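Local coordinates for protein carbonic anhydrase (Porphyridium purpureum, PDB 1DDZ) that probably catalyses the zinc-dependent interconversion of carbon dioxide and hydrogencarbonate, as a member of the beta-class carbonic anhydrase family, at residues Leu179-Val184 against Gly284-Gly289; Gly395-Arg398 against Ile402-Trp405; Lys52-Pro55 against Asn59-Ala62. One frame throughout, in Å; residues are numbered along the deposited sequence.

Contact 1: residues Leu179-Val184 against Gly284-Gly289; sequences LIELNV and GKLKEG
Glu181 reaches out of helix 172-193 to the loop at Gly284 and Leu286, and its carboxylate shows how one buried acid can tie a loop to a helix through two quite different kinds of contact. The polar one is a hydrogen bond from Gly284 N to Glu181 OE2, 2.8 Å long and nearly straight at 163°. The donor approaches on the syn side of that oxygen, 21° out of the carboxylate plane. The other is van der Waals contact: the Leu286 side chain, running opposite to that of Glu181, lies against the flat of the carboxylate, with Leu286 CG 3.5 Å from Glu181 OE2 and Leu286 CD1 4.0 Å from Glu181 CG. The Glu181 chain is extended beyond CG (chi2 161°), which carries the acid clear of the helix backbone to the loop.

Gly284 has a positive phi at which a side chain would collide with the preceding carbonyl oxygen, so glycine suits this turn. Farther out, Tyr131 OH also bonds to Glu181 OE2, while Arg178 forms a salt bridge with Glu181 OE1. Tyr131 directly follows the zinc ligand His130 in sequence, and the Glu181 side chain is about 13 Å from the zinc ion. Leu278 of helix 266-279 and Leu224 of strand 222-227 touch both Glu181 and Leu286, adding hydrocarbon beside the acid.

Both carboxylate oxygens therefore have partners despite their burial, OE2 being shared by Gly284 N and Tyr131 OH, and the arginine on OE1 is likely to favour the ionised form.

Contact 2: residues Gly395-Arg398 against Ile402-Trp405; sequences GDSR and IDNW
The loop is extended at Ser397, turns at Arg398 and enters helix 402-405 so soon that the CA atoms of Arg398 and Asp403 are 6.0 Å apart, close enough for the Asp403 carboxylate to reach back to the loop. The join illustrates a carboxylate closing a short turn. Ser397 OG donates to Asp403 OD2 at 2.7 Å, meeting that oxygen on its syn side and 23° out of the carboxylate plane. The hydroxyl is placed there by a first torsion that sets OG opposite the serine's own N (chi1 -177°).

The same acid oxygen receives the backbone N-H of Leu399, between the two segments, so two donors grip OD2. Arg398 N, 3.4 Å from Asp403 OD2, is poorly angled and adds no bond. Asp403 OD1 in turn bonds to Tyr119 OH. With an alanine here, the Ser397 hydroxyl and the Leu399 amide would probably be left without OD2, and the Tyr119 hydroxyl without OD1, leaving the turn freer to move.

The Arg398 side chain leaves the backbone away from the helix, and its NH1 forms salt bridges with Asp456 and Asp453 of the second subunit, which also meets Asn404 through its Ser449. Within the chain, helix 402-405 rests on helix 107-119, where Ile402 touches Ser111 and Tyr119, and Trp405 NE1 bonds to Ile352 O, just beyond strand 346-351.

Contact 3: residues Lys52-Pro55 against Asn59-Ala62; sequences KQDP and NRLA
Asp54 and Arg60 form a salt bridge across the turn that links helix 38-53 to helix 57-62, an example of ionic and water-mediated bonds sharing one helix junction. The ionic part converges on a single oxygen. Both terminal nitrogens of the guanidinium take Asp54 OD1, with Arg60 NH2 at 2.6 Å and Arg60 NH1 at 2.8 Å. OD1 lies in the guanidinium plane and offers its syn lone pair to NH2, while NH1 meets it almost head-on. The bonds are bent, 146° and 137°, as a fork closing on one atom requires. The two side chains cross at about a right angle, and a bend at chi3 (-56°) turns the guanidinium toward the acid.

Direct and water-mediated hydrogen bonds complete the turn. Asp54 OD2 accepts from Glu56 N, an Asx turn leading into the second helix. A water donates to Pro55 O and accepts from Asn59 N, 2.9 Å from each, and so spans a pair four residues apart whose direct separation is too long for a bond. Asn59 ND2 turns to the Glu56 carboxylate.

Splitting the work between OD1 and OD2 lets one aspartate answer a charge and a backbone amide together. Because the pair lies at the surface, solvent is likely to screen the attraction between Arg60 and OD1, while OD2 keeps the Glu56 amide.

In the fold
Along the chain contact 3 comes first, then contact 1, then contact 2, and none touches another: their centres lie 34 to 37 Å apart, with contacts 1 and 2 on opposite sides of the chain's centre. Contact 1 lies beside strand 222-227, an outermost strand, within this chain, of the first five-stranded sheet. Contact 2 falls within the second carbonic anhydrase range, yet rests on helix 107-119 of the first. Contact 3 precedes the first sheet, but Leu61 of its segment 59-62 packs on Arg332, Val333 and Val470 of the second range. Contacts 2 and 3 thus each join elements of both related halves, while contact 2 also faces the second subunit.

Contact 1: residues Leu179-Val184 against Gly284-Gly289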
loop_
_atom_site.group_PDB
_atom_site.type_symbol
_atom_site.label_atom_id
_atom_site.label_comp_id
_atom_site.label_asym_id
_atom_site.label_seq_id
_atom_site.Cartn_x
_atom_site.Cartn_y
_atom_site.Cartn_z
ATOM N N LEU A 179 -13.451 0.269 21.395
ATOM C CA LEU A 179 -12.675 0.635 20.185
ATOM C C LEU A 179 -12.432 -0.654 19.350
ATOM O O LEU A 179 -12.577 -0.652 18.145
ATOM C CB LEU A 179 -11.289 1.190 20.559
ATOM C CG LEU A 179 -10.546 2.279 19.779
ATOM C CD1 LEU A 179 -9.082 2.026 19.850
ATOM C CD2 LEU A 179 -10.983 2.426 18.353
ATOM N N ILE A 180 -12.048 -1.736 20.023
ATOM C CA ILE A 180 -11.780 -3.006 19.380
ATOM C C ILE A 180 -13.023 -3.494 18.657
ATOM O O ILE A 180 -12.958 -3.857 17.490
ATOM C CB ILE A 180 -11.228 -4.014 20.397
ATOM C CG1 ILE A 180 -9.797 -3.598 20.751
ATOM C CG2 ILE A 180 -11.275 -5.467 19.836
ATOM C CD1 ILE A 180 -9.199 -4.326 21.948
ATOM N N GLU A 181 -14.179 -3.383 19.300
ATOM C CA GLU A 181 -15.446 -3.795 18.681
ATOM C C GLU A 181 -15.816 -2.899 17.496
ATOM O O GLU A 181 -16.276 -3.365 16.454
ATOM C CB GLU A 181 -16.563 -3.777 19.723
ATOM C CG GLU A 181 -16.326 -4.759 20.842
ATOM C CD GLU A 181 -17.145 -4.466 22.088
ATOM O OE1 GLU A 181 -17.746 -3.379 22.177
ATOM O OE2 GLU A 181 -17.163 -5.313 23.005
ATOM N N LEU A 182 -15.623 -1.602 17.657
ATOM C CA LEU A 182 -15.919 -0.663 16.589
ATOM C C LEU A 182 -14.902 -0.867 15.452
ATOM O O LEU A 182 -15.239 -0.700 14.271
ATOM C CB LEU A 182 -15.862 0.779 17.123
ATOM C CG LEU A 182 -17.074 1.172 17.982
ATOM C CD1 LEU A 182 -16.828 2.502 18.713
ATOM C CD2 LEU A 182 -18.318 1.256 17.096
ATOM N N ASN A 183 -13.660 -1.207 15.800
ATOM C CA ASN A 183 -12.640 -1.454 14.779
ATOM C C ASN A 183 -13.112 -2.628 13.887
ATOM O O ASN A 183 -13.180 -2.503 12.669
ATOM C CB ASN A 183 -11.278 -1.767 15.421
ATOM C CG ASN A 183 -10.156 -1.934 14.379
ATOM O OD1 ASN A 183 -9.998 -1.098 13.494
ATOM N ND2 ASN A 183 -9.410 -3.024 14.471
ATOM N N VAL A 184 -13.517 -3.734 14.494
ATOM C CA VAL A 184 -14.003 -4.881 13.726
ATOM C C VAL A 184 -15.152 -4.448 12.816
ATOM O O VAL A 184 -15.126 -4.734 11.616
ATOM C CB VAL A 184 -14.489 -6.042 14.645
ATOM C CG1 VAL A 184 -15.137 -7.134 13.819
ATOM C CG2 VAL A 184 -13.352 -6.621 15.416
ATOM N N GLY A 284 -17.297 -5.347 25.809
ATOM C CA GLY A 284 -16.645 -6.522 26.339
ATOM C C GLY A 284 -17.582 -7.635 26.736
ATOM O O GLY A 284 -17.131 -8.682 27.168
ATOM N N LYS A 285 -18.887 -7.409 26.616
ATOM C CA LYS A 285 -19.874 -8.424 26.989
ATOM C C LYS A 285 -20.912 -8.591 25.905
ATOM O O LYS A 285 -22.086 -8.703 26.185
ATOM C CB LYS A 285 -20.568 -8.031 28.291
ATOM C CG LYS A 285 -19.642 -8.014 29.495
ATOM C CD LYS A 285 -20.268 -7.292 30.669
ATOM C CE LYS A 285 -19.235 -7.052 31.762
ATOM N NZ LYS A 285 -19.752 -6.163 32.844
ATOM N N LEU A 286 -20.479 -8.589 24.658
ATOM C CA LEU A 286 -21.405 -8.737 23.558
ATOM C C LEU A 286 -21.977 -10.145 23.545
ATOM O O LEU A 286 -21.373 -11.075 24.069
ATOM C CB LEU A 286 -20.695 -8.488 22.232
ATOM C CG LEU A 286 -19.991 -7.162 22.025
ATOM C CD1 LEU A 286 -19.625 -7.047 20.537
ATOM C CD2 LEU A 286 -20.917 -6.019 22.460
ATOM N N LYS A 287 -23.130 -10.302 22.914
ATOM C CA LYS A 287 -23.764 -11.598 22.797
ATOM C C LYS A 287 -23.193 -12.375 21.616
ATOM O O LYS A 287 -22.578 -11.816 20.714
ATOM C CB LYS A 287 -25.266 -11.441 22.568
ATOM C CG LYS A 287 -26.060 -11.082 23.795
ATOM C CD LYS A 287 -27.540 -11.325 23.535
ATOM C CE LYS A 287 -27.878 -12.814 23.321
ATOM N NZ LYS A 287 -27.894 -13.584 24.597
ATOM N N GLU A 288 -23.351 -13.687 21.659
ATOM C CA GLU A 288 -22.914 -14.510 20.549
ATOM C C GLU A 288 -24.143 -14.472 19.645
ATOM O O GLU A 288 -25.243 -14.147 20.118
ATOM C CB GLU A 288 -22.616 -15.946 21.004
ATOM C CG GLU A 288 -23.813 -16.730 21.557
ATOM C CD GLU A 288 -24.320 -16.209 22.908
ATOM O OE1 GLU A 288 -25.545 -16.343 23.165
ATOM O OE2 GLU A 288 -23.503 -15.673 23.709
ATOM N N GLY A 289 -23.943 -14.703 18.353
ATOM C CA GLY A 289 -25.057 -14.717 17.422
ATOM C C GLY A 289 -25.597 -16.133 17.373
ATOM O O GLY A 289 -25.115 -16.991 18.107
#

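Contact 2: residues Gly395-Arg398 against Ile402-Trp405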
loop_
_atom_site.group_PDB
_atom_site.type_symbol
_atom_site.label_atom_id
_atom_site.label_comp_id
_atom_site.label_asym_id
_atom_site.label_seq_id
_atom_site.Cartn_x
_atom_site.Cartn_y
_atom_site.Cartn_z
ATOM N N GLY A 395 -0.059 -18.743 -13.826
ATOM C CA GLY A 395 -1.216 -18.797 -14.704
ATOM C C GLY A 395 -1.466 -17.567 -15.555
ATOM O O GLY A 395 -0.677 -16.642 -15.577
ATOM N N ASP A 396 -2.615 -17.537 -16.217
ATOM C CA ASP A 396 -2.954 -16.433 -17.107
ATOM C C ASP A 396 -4.079 -15.503 -16.595
ATOM O O ASP A 396 -4.621 -14.692 -17.355
ATOM C CB ASP A 396 -3.336 -17.002 -18.487
ATOM C CG ASP A 396 -2.295 -18.001 -19.038
ATOM O OD1 ASP A 396 -1.084 -17.836 -18.774
ATOM O OD2 ASP A 396 -2.685 -18.954 -19.754
ATOM N N SER A 397 -4.407 -15.593 -15.314
ATOM C CA SER A 397 -5.489 -14.786 -14.735
ATOM C C SER A 397 -5.205 -13.279 -14.750
ATOM O O SER A 397 -4.094 -12.842 -14.479
ATOM C CB SER A 397 -5.785 -15.282 -13.309
ATOM O OG SER A 397 -6.865 -14.586 -12.720
ATOM N N ARG A 398 -6.212 -12.465 -15.035
ATOM C CA ARG A 398 -5.986 -11.011 -15.081
ATOM C C ARG A 398 -6.678 -10.193 -13.971
ATOM O O ARG A 398 -7.069 -9.051 -14.191
ATOM C CB ARG A 398 -6.375 -10.471 -16.456
ATOM C CG ARG A 398 -5.616 -11.105 -17.594
ATOM C CD ARG A 398 -4.175 -10.666 -17.598
ATOM N NE ARG A 398 -3.399 -11.360 -18.620
ATOM C CZ ARG A 398 -3.614 -11.246 -19.926
ATOM N NH1 ARG A 398 -4.581 -10.452 -20.377
ATOM N NH2 ARG A 398 -2.869 -11.940 -20.786
ATOM N N ILE A 402 -5.132 -9.552 -7.081
ATOM C CA ILE A 402 -4.348 -10.735 -6.817
ATOM C C ILE A 402 -3.264 -10.970 -7.862
ATOM O O ILE A 402 -2.115 -11.220 -7.504
ATOM C CB ILE A 402 -5.239 -11.985 -6.639
ATOM C CG1 ILE A 402 -4.379 -13.198 -6.310
ATOM C CG2 ILE A 402 -6.083 -12.255 -7.879
ATOM C CD1 ILE A 402 -3.659 -13.101 -5.032
ATOM N N ASP A 403 -3.568 -10.741 -9.134
ATOM C CA ASP A 403 -2.564 -11.010 -10.155
ATOM C C ASP A 403 -1.421 -10.012 -10.287
ATOM O O ASP A 403 -0.347 -10.367 -10.760
ATOM C CB ASP A 403 -3.218 -11.411 -11.478
ATOM C CG ASP A 403 -4.137 -12.641 -11.313
ATOM O OD1 ASP A 403 -3.740 -13.637 -10.661
ATOM O OD2 ASP A 403 -5.286 -12.608 -11.793
ATOM N N ASN A 404 -1.611 -8.781 -9.804
ATOM C CA ASN A 404 -0.509 -7.808 -9.808
ATOM C C ASN A 404 0.384 -8.084 -8.593
ATOM O O ASN A 404 1.614 -8.011 -8.655
ATOM C CB ASN A 404 -1.033 -6.381 -9.871
ATOM C CG ASN A 404 -1.564 -6.056 -11.238
ATOM O OD1 ASN A 404 -0.910 -6.336 -12.240
ATOM N ND2 ASN A 404 -2.805 -5.564 -11.307
ATOM N N TRP A 405 -0.242 -8.470 -7.493
ATOM C CA TRP A 405 0.491 -8.886 -6.295
ATOM C C TRP A 405 1.436 -10.101 -6.662
ATOM O O TRP A 405 2.628 -10.092 -6.349
ATOM C CB TRP A 405 -0.534 -9.296 -5.229
ATOM C CG TRP A 405 0.001 -10.011 -4.016
ATOM C CD1 TRP A 405 0.046 -11.360 -3.820
ATOM C CD2 TRP A 405 0.505 -9.414 -2.809
ATOM N NE1 TRP A 405 0.548 -11.640 -2.568
ATOM C CE2 TRP A 405 0.833 -10.467 -1.927
ATOM C CE3 TRP A 405 0.704 -8.100 -2.385
ATOM C CZ2 TRP A 405 1.343 -10.241 -0.651
ATOM C CZ3 TRP A 405 1.211 -7.882 -1.113
ATOM C CH2 TRP A 405 1.523 -8.943 -0.264
#

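Contact 3: residues Lys52-Pro55 against Asn59-Ala62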
loop_
_atom_site.group_PDB
_atom_site.type_symbol
_atom_site.label_atom_id
_atom_site.label_comp_id
_atom_site.label_asym_id
_atom_site.label_seq_id
_atom_site.Cartn_x
_atom_site.Cartn_y
_atom_site.Cartn_z
ATOM N N LYS A 52 1.989 -40.803 16.420
ATOM C CA LYS A 52 1.771 -41.739 17.512
ATOM C C LYS A 52 0.317 -41.744 17.961
ATOM O O LYS A 52 -0.204 -42.787 18.343
ATOM C CB LYS A 52 2.676 -41.367 18.683
ATOM C CG LYS A 52 2.491 -42.173 19.953
ATOM C CD LYS A 52 3.450 -41.637 21.013
ATOM C CE LYS A 52 3.258 -42.283 22.379
ATOM N NZ LYS A 52 4.129 -41.618 23.408
ATOM N N GLN A 53 -0.324 -40.577 17.950
ATOM C CA GLN A 53 -1.730 -40.456 18.356
ATOM C C GLN A 53 -2.629 -40.907 17.234
ATOM O O GLN A 53 -3.688 -41.487 17.460
ATOM C CB GLN A 53 -2.103 -39.003 18.676
ATOM C CG GLN A 53 -1.524 -38.432 19.970
ATOM C CD GLN A 53 -1.850 -36.948 20.156
ATOM O OE1 GLN A 53 -2.715 -36.391 19.468
ATOM N NE2 GLN A 53 -1.151 -36.303 21.087
ATOM N N ASP A 54 -2.222 -40.589 16.014
ATOM C CA ASP A 54 -3.003 -40.936 14.846
ATOM C C ASP A 54 -2.086 -41.033 13.643
ATOM O O ASP A 54 -1.659 -40.026 13.083
ATOM C CB ASP A 54 -4.066 -39.865 14.634
ATOM C CG ASP A 54 -4.921 -40.100 13.406
ATOM O OD1 ASP A 54 -5.679 -39.176 13.076
ATOM O OD2 ASP A 54 -4.865 -41.172 12.774
ATOM N N PRO A 55 -1.793 -42.261 13.208
ATOM C CA PRO A 55 -0.923 -42.520 12.059
ATOM C C PRO A 55 -1.447 -41.955 10.749
ATOM O O PRO A 55 -0.712 -41.867 9.791
ATOM C CB PRO A 55 -0.856 -44.040 12.019
ATOM C CG PRO A 55 -2.181 -44.446 12.601
ATOM C CD PRO A 55 -2.284 -43.529 13.781
ATOM N N ASN A 59 -1.882 -37.736 6.439
ATOM C CA ASN A 59 -2.652 -38.155 5.260
ATOM C C ASN A 59 -3.952 -37.380 5.203
ATOM O O ASN A 59 -4.382 -36.950 4.142
ATOM C CB ASN A 59 -2.953 -39.658 5.300
ATOM C CG ASN A 59 -1.706 -40.514 5.077
ATOM O OD1 ASN A 59 -0.843 -40.185 4.263
ATOM N ND2 ASN A 59 -1.614 -41.617 5.795
ATOM N N ARG A 60 -4.565 -37.183 6.364
ATOM C CA ARG A 60 -5.815 -36.442 6.439
ATOM C C ARG A 60 -5.515 -34.963 6.174
ATOM O O ARG A 60 -6.161 -34.339 5.331
ATOM C CB ARG A 60 -6.456 -36.627 7.813
ATOM C CG ARG A 60 -7.876 -36.069 7.938
ATOM C CD ARG A 60 -8.357 -36.181 9.369
ATOM N NE ARG A 60 -8.276 -37.558 9.831
ATOM C CZ ARG A 60 -7.514 -37.975 10.836
ATOM N NH1 ARG A 60 -6.760 -37.119 11.513
ATOM N NH2 ARG A 60 -7.474 -39.267 11.129
ATOM N N LEU A 61 -4.478 -34.442 6.832
ATOM C CA LEU A 61 -4.054 -33.046 6.682
ATOM C C LEU A 61 -3.816 -32.725 5.217
ATOM O O LEU A 61 -4.389 -31.793 4.661
ATOM C CB LEU A 61 -2.753 -32.817 7.446
ATOM C CG LEU A 61 -2.309 -31.393 7.780
ATOM C CD1 LEU A 61 -3.090 -30.871 8.989
ATOM C CD2 LEU A 61 -0.827 -31.420 8.105
ATOM N N ALA A 62 -3.003 -33.547 4.577
ATOM C CA ALA A 62 -2.671 -33.358 3.182
ATOM C C ALA A 62 -3.873 -33.494 2.259
ATOM O O ALA A 62 -3.828 -33.038 1.113
ATOM C CB ALA A 62 -1.566 -34.332 2.760
HETATM O O HOH W 1 -0.320 -39.512 8.101
#